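Local coordinates for Lmo0794 protein (Listeria monocytogenes, PDB 3EW7) that is of unknown function but probably binds NAD or NADP through a Rossmann fold and may act as an oxidoreductase, at residues Leu17-Asn22 / Ala193-Ile198; Ile153-Met158 / Glu188-Ala193. The protein carries 3 engineered substitutions. All blocks are in the same frame, centred on the assembly; numbering follows the deposited sequence.

Interaction 1 of 2, residues Leu17-Asn22 / Ala193-Ile198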
loop_
_atom_site.group_PDB
_atom_site.type_symbol
_atom_site.label_atom_id
_atom_site.label_comp_id
_atom_site.label_asym_id
_atom_site.label_seq_id
_atom_site.Cartn_x
_atom_site.Cartn_y
_atom_site.Cartn_z
ATOM N N LEU A 17 -1.400 -7.328 5.375
ATOM C CA LEU A 17 -1.953 -7.090 6.693
ATOM C C LEU A 17 -1.661 -8.252 7.616
ATOM O O LEU A 17 -1.176 -8.043 8.729
ATOM C CB LEU A 17 -3.461 -6.843 6.614
ATOM C CG LEU A 17 -4.146 -6.667 7.975
ATOM C CD1 LEU A 17 -5.244 -5.612 7.915
ATOM C CD2 LEU A 17 -4.689 -8.022 8.427
ATOM N N GLU A 18 -1.958 -9.472 7.170
ATOM C CA GLU A 18 -1.694 -10.658 7.997
ATOM C C GLU A 18 -0.240 -10.688 8.450
ATOM O O GLU A 18 0.041 -10.711 9.646
ATOM C CB GLU A 18 -2.014 -11.955 7.234
ATOM C CG GLU A 18 -3.495 -12.340 7.218
ATOM C CD GLU A 18 -4.123 -12.323 8.612
ATOM O OE1 GLU A 18 -3.558 -12.955 9.539
ATOM O OE2 GLU A 18 -5.187 -11.677 8.778
ATOM N N GLU A 19 0.666 -10.686 7.474
ATOM C CA GLU A 19 2.113 -10.696 7.701
ATOM C C GLU A 19 2.499 -9.619 8.710
ATOM O O GLU A 19 3.324 -9.850 9.598
ATOM C CB GLU A 19 2.845 -10.448 6.375
ATOM C CG GLU A 19 4.360 -10.524 6.448
ATOM C CD GLU A 19 4.850 -11.898 6.855
ATOM O OE1 GLU A 19 4.218 -12.887 6.436
ATOM O OE2 GLU A 19 5.865 -11.992 7.576
ATOM N N ALA A 20 1.905 -8.442 8.570
ATOM C CA ALA A 20 2.202 -7.358 9.484
ATOM C C ALA A 20 1.755 -7.703 10.908
ATOM O O ALA A 20 2.549 -7.644 11.855
ATOM C CB ALA A 20 1.528 -6.090 9.006
ATOM N N LYS A 21 0.484 -8.065 11.047
ATOM C CA LYS A 21 -0.086 -8.431 12.341
ATOM C C LYS A 21 0.739 -9.541 12.983
ATOM O O LYS A 21 1.061 -9.488 14.175
ATOM C CB LYS A 21 -1.525 -8.921 12.142
ATOM C CG LYS A 21 -2.252 -9.367 13.410
ATOM C CD LYS A 21 -3.248 -10.497 13.088
ATOM C CE LYS A 21 -4.103 -10.916 14.292
ATOM N NZ LYS A 21 -5.457 -10.264 14.296
ATOM N N ASN A 22 1.079 -10.543 12.177
ATOM C CA ASN A 22 1.844 -11.687 12.644
ATOM C C ASN A 22 3.236 -11.297 13.089
ATOM O O ASN A 22 3.808 -11.948 13.961
ATOM C CB ASN A 22 1.923 -12.770 11.564
ATOM C CG ASN A 22 0.572 -13.397 11.265
ATOM O OD1 ASN A 22 -0.278 -13.527 12.152
ATOM N ND2 ASN A 22 0.371 -13.800 10.018
ATOM N N ALA A 193 8.340 -9.735 1.748
ATOM C CA ALA A 193 9.281 -8.770 1.214
ATOM C C ALA A 193 8.800 -7.395 1.666
ATOM O O ALA A 193 9.561 -6.638 2.261
ATOM C CB ALA A 193 9.307 -8.842 -0.313
ATOM N N VAL A 194 7.530 -7.086 1.392
ATOM C CA VAL A 194 6.960 -5.792 1.767
ATOM C C VAL A 194 7.270 -5.465 3.226
ATOM O O VAL A 194 7.820 -4.407 3.533
ATOM C CB VAL A 194 5.412 -5.751 1.530
ATOM C CG1 VAL A 194 4.794 -4.561 2.246
ATOM C CG2 VAL A 194 5.114 -5.633 0.038
ATOM N N LEU A 195 6.958 -6.370 4.140
ATOM C CA LEU A 195 7.235 -6.132 5.538
ATOM C C LEU A 195 8.725 -6.101 5.895
ATOM O O LEU A 195 9.096 -5.537 6.925
ATOM C CB LEU A 195 6.497 -7.144 6.396
ATOM C CG LEU A 195 5.251 -6.424 6.890
ATOM C CD1 LEU A 195 4.048 -6.825 6.067
ATOM C CD2 LEU A 195 5.053 -6.736 8.353
ATOM N N ASP A 196 9.574 -6.700 5.063
ATOM C CA ASP A 196 11.009 -6.667 5.311
ATOM C C ASP A 196 11.477 -5.225 5.103
ATOM O O ASP A 196 12.177 -4.657 5.948
ATOM C CB ASP A 196 11.769 -7.585 4.341
ATOM C CG ASP A 196 11.790 -9.029 4.801
ATOM O OD1 ASP A 196 11.645 -9.253 6.025
ATOM O OD2 ASP A 196 11.960 -9.934 3.948
ATOM N N GLU A 197 11.061 -4.661 3.969
ATOM C CA GLU A 197 11.388 -3.310 3.580
ATOM C C GLU A 197 10.870 -2.279 4.636
ATOM O O GLU A 197 11.488 -1.226 4.812
ATOM C CB GLU A 197 10.799 -2.995 2.196
ATOM C CG GLU A 197 11.126 -1.612 1.704
ATOM C CD GLU A 197 12.611 -1.316 1.786
ATOM O OE1 GLU A 197 13.422 -2.272 1.728
ATOM O OE2 GLU A 197 12.970 -0.126 1.894
ATOM N N ILE A 198 9.786 -2.607 5.353
ATOM C CA ILE A 198 9.198 -1.735 6.363
ATOM C C ILE A 198 10.029 -1.748 7.663
ATOM O O ILE A 198 10.252 -0.697 8.314
ATOM C CB ILE A 198 7.780 -2.185 6.669
ATOM C CG1 ILE A 198 6.843 -1.836 5.522
ATOM C CG2 ILE A 198 7.303 -1.576 7.950
ATOM C CD1 ILE A 198 5.402 -2.236 5.720
#
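Glu19 OE2 is held by a salt bridge to Arg23 NH1, and the same guanidinium uses NH2 to form a salt bridge with Asp196 OD1, so that Arg23 links two acids of neighbouring helices, 11-22 and 187-199, whose Glu19 OE2 and Asp196 OD1 stand 6.6 Å apart. The contact between 17-22 and 193-198 is itself apolar, and no hydrogen bond crosses it. Leu195 carries most of it, its side chain directed from helix 187-199 onto the surface formed by Glu19 and Ala20. Leu195 CD1 serves both residues, 3.7 Å from Glu19 CG and 3.9 Å from Ala20 CB. Leu195 CD2 lies over Ala20, 3.6 Å from Ala20 CB, although the exact placing of this methyl is doubtful. In the glutamate, CG anti to the backbone N (chi1 -176°) is carried over to the leucine, which it crosses at a slant, and the bend at chi2 (62°) then turns the carboxylate off the line of CB and CG. The small side chain at Ala20 is consistent with the close approach of the backbones, whose CA atoms at Ala20 and Leu195 are 6.5 Å apart. Ala20 also touches Val27 of strand 26-31, while Ile198 rests on Ile3 of strand 2-6, so the two helices pack against the central sheet as well as on each other. Chemically, the pairing combines a buried leucine-alanine junction with a glutamate of divided role: its methylenes pack on Leu195, while its carboxylate is given over to charge pairing.

Interaction 2 of 2, residues Ile153-Met158 / Glu188-Ala193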
loop_
_atom_site.group_PDB
_atom_site.type_symbol
_atom_site.label_atom_id
_atom_site.label_comp_id
_atom_site.label_asym_id
_atom_site.label_seq_id
_atom_site.Cartn_x
_atom_site.Cartn_y
_atom_site.Cartn_z
ATOM N N ILE A 153 7.013 -0.425 -4.409
ATOM C CA ILE A 153 7.475 -1.808 -4.488
ATOM C C ILE A 153 6.780 -2.647 -5.569
ATOM O O ILE A 153 5.551 -2.636 -5.695
ATOM C CB ILE A 153 7.326 -2.518 -3.113
ATOM C CG1 ILE A 153 7.964 -3.905 -3.172
ATOM C CG2 ILE A 153 5.860 -2.618 -2.722
ATOM C CD1 ILE A 153 7.962 -4.619 -1.841
ATOM N N SER A 154 7.595 -3.356 -6.347
ATOM C CA SER A 154 7.121 -4.230 -7.413
ATOM C C SER A 154 7.550 -5.659 -7.111
ATOM O O SER A 154 8.612 -5.893 -6.537
ATOM C CB SER A 154 7.700 -3.803 -8.764
ATOM O OG SER A 154 7.132 -2.582 -9.201
ATOM N N PRO A 155 6.717 -6.635 -7.493
ATOM C CA PRO A 155 7.007 -8.049 -7.265
ATOM C C PRO A 155 8.009 -8.579 -8.274
ATOM O O PRO A 155 8.163 -8.031 -9.368
ATOM C CB PRO A 155 5.647 -8.695 -7.426
ATOM C CG PRO A 155 5.064 -7.893 -8.529
ATOM C CD PRO A 155 5.393 -6.475 -8.119
ATOM N N SER A 156 8.677 -9.663 -7.909
ATOM C CA SER A 156 9.663 -10.264 -8.787
ATOM C C SER A 156 9.098 -10.933 -10.057
ATOM O O SER A 156 9.530 -10.601 -11.167
ATOM C CB SER A 156 10.526 -11.267 -8.002
ATOM O OG SER A 156 9.741 -12.106 -7.167
ATOM N N ALA A 157 8.119 -11.829 -9.915
ATOM C CA ALA A 157 7.618 -12.557 -11.081
ATOM C C ALA A 157 6.142 -12.489 -11.520
ATOM O O ALA A 157 5.821 -11.834 -12.507
ATOM C CB ALA A 157 8.029 -14.019 -10.955
HETATM N N MSE A 158 5.274 -13.212 -10.810
HETATM C CA MSE A 158 3.840 -13.247 -11.140
HETATM C C MSE A 158 3.033 -14.094 -10.156
HETATM O O MSE A 158 3.474 -15.172 -9.732
HETATM C CB MSE A 158 3.626 -13.820 -12.547
HETATM C CG MSE A 158 2.187 -13.718 -13.067
HETATM SE SE MSE A 158 1.737 -11.932 -13.744
HETATM C CE MSE A 158 2.124 -12.272 -15.642
ATOM N N GLU A 188 1.933 -14.310 -0.508
ATOM C CA GLU A 188 2.444 -14.260 0.850
ATOM C C GLU A 188 3.949 -14.001 0.864
ATOM O O GLU A 188 4.474 -13.451 1.829
ATOM C CB GLU A 188 2.098 -15.550 1.618
ATOM C CG GLU A 188 1.706 -16.747 0.753
ATOM C CD GLU A 188 0.300 -16.637 0.152
ATOM O OE1 GLU A 188 0.150 -16.808 -1.084
ATOM O OE2 GLU A 188 -0.658 -16.394 0.921
ATOM N N ASP A 189 4.646 -14.383 -0.203
ATOM C CA ASP A 189 6.085 -14.133 -0.265
ATOM C C ASP A 189 6.286 -12.636 -0.459
ATOM O O ASP A 189 7.195 -12.040 0.122
ATOM C CB ASP A 189 6.744 -14.876 -1.434
ATOM C CG ASP A 189 6.758 -16.383 -1.247
ATOM O OD1 ASP A 189 7.033 -16.856 -0.116
ATOM O OD2 ASP A 189 6.512 -17.097 -2.245
ATOM N N TYR A 190 5.419 -12.045 -1.278
ATOM C CA TYR A 190 5.457 -10.626 -1.584
ATOM C C TYR A 190 5.199 -9.840 -0.306
ATOM O O TYR A 190 5.820 -8.801 -0.071
ATOM C CB TYR A 190 4.404 -10.304 -2.655
ATOM C CG TYR A 190 4.518 -8.928 -3.287
ATOM C CD1 TYR A 190 5.747 -8.445 -3.743
ATOM C CD2 TYR A 190 3.395 -8.112 -3.434
ATOM C CE1 TYR A 190 5.856 -7.176 -4.323
ATOM C CE2 TYR A 190 3.493 -6.848 -4.015
ATOM C CZ TYR A 190 4.726 -6.386 -4.454
ATOM O OH TYR A 190 4.827 -5.133 -5.006
ATOM N N ALA A 191 4.293 -10.345 0.527
ATOM C CA ALA A 191 3.982 -9.686 1.794
ATOM C C ALA A 191 5.202 -9.708 2.714
ATOM O O ALA A 191 5.453 -8.757 3.455
ATOM C CB ALA A 191 2.814 -10.376 2.468
ATOM N N ILE A 192 5.956 -10.803 2.667
ATOM C CA ILE A 192 7.157 -10.947 3.485
ATOM C C ILE A 192 8.211 -9.931 3.056
ATOM O O ILE A 192 8.889 -9.342 3.890
ATOM C CB ILE A 192 7.720 -12.371 3.362
ATOM C CG1 ILE A 192 6.830 -13.325 4.168
ATOM C CG2 ILE A 192 9.179 -12.408 3.820
ATOM C CD1 ILE A 192 6.926 -14.778 3.741
ATOM N N ALA A 193 8.340 -9.735 1.748
ATOM C CA ALA A 193 9.281 -8.770 1.214
ATOM C C ALA A 193 8.800 -7.395 1.666
ATOM O O ALA A 193 9.561 -6.638 2.261
ATOM C CB ALA A 193 9.307 -8.842 -0.313
#
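The Pro155 side chain crosses Tyr190 obliquely, with CB over one face of the phenol ring. Pro155 CB lies 3.8 Å from the centroid of the Tyr190 ring and 27° off its normal, which meets the geometry of a CH-pi contact; the atom is displaced toward the ring's CE1 side, with Pro155 CB to Tyr190 CE1 at 3.5 Å. The tyrosine has CG anti to its backbone N (chi1 -168°), and this extends the ring from helix 187-199 toward the end of strand 150-154. Ile153 approaches from the opposite direction, setting CG2 beside the hydroxyl, 3.6 Å from Tyr190 OH, while Ile153 CG1 and CD1 each lie 4.1 Å from Tyr190 CE1. The carbonyl oxygen of Ile153 sits at the ring edge, near its plane, but the angle at the hydroxyl is too poor for a hydrogen bond to be assigned. Pro155 CD, 3.4 Å from Tyr190 OH, flanks the hydroxyl as well. Val101 of strand 97-101 and Val210 add further apolar contacts to the tyrosine, and Ser154, whose CB points away from the helix, is hydrogen-bonded through OG to His207. Tyr190 thus packs its helix on the end of strand 150-154, within a beta-alpha-beta crossover of the Rossmann-like sheet: strand 150-154, helix 187-199 and the parallel strand 207-209, outermost at one edge.

Interactions 1 and 2 lie with their centres about 11 Å apart and occupy successive parts of helix 187-199, with Ala193 common to both. Along the chain the order is 17-22, 153-158, 188-193, 193-198, so interaction 1 closes a much longer loop that contains interaction 2. The contacts also touch directly: Val194 CG2 is 3.6 Å from Ile153 CD1, and Glu19 OE1 is 3.5 Å from Ile192 CG1. Helix 187-199 is thereby packed on strand 150-154 and on helix 11-22, which follows the first strand of the parallel sheet. Early and late parts of the probable nucleotide-binding fold are thus joined.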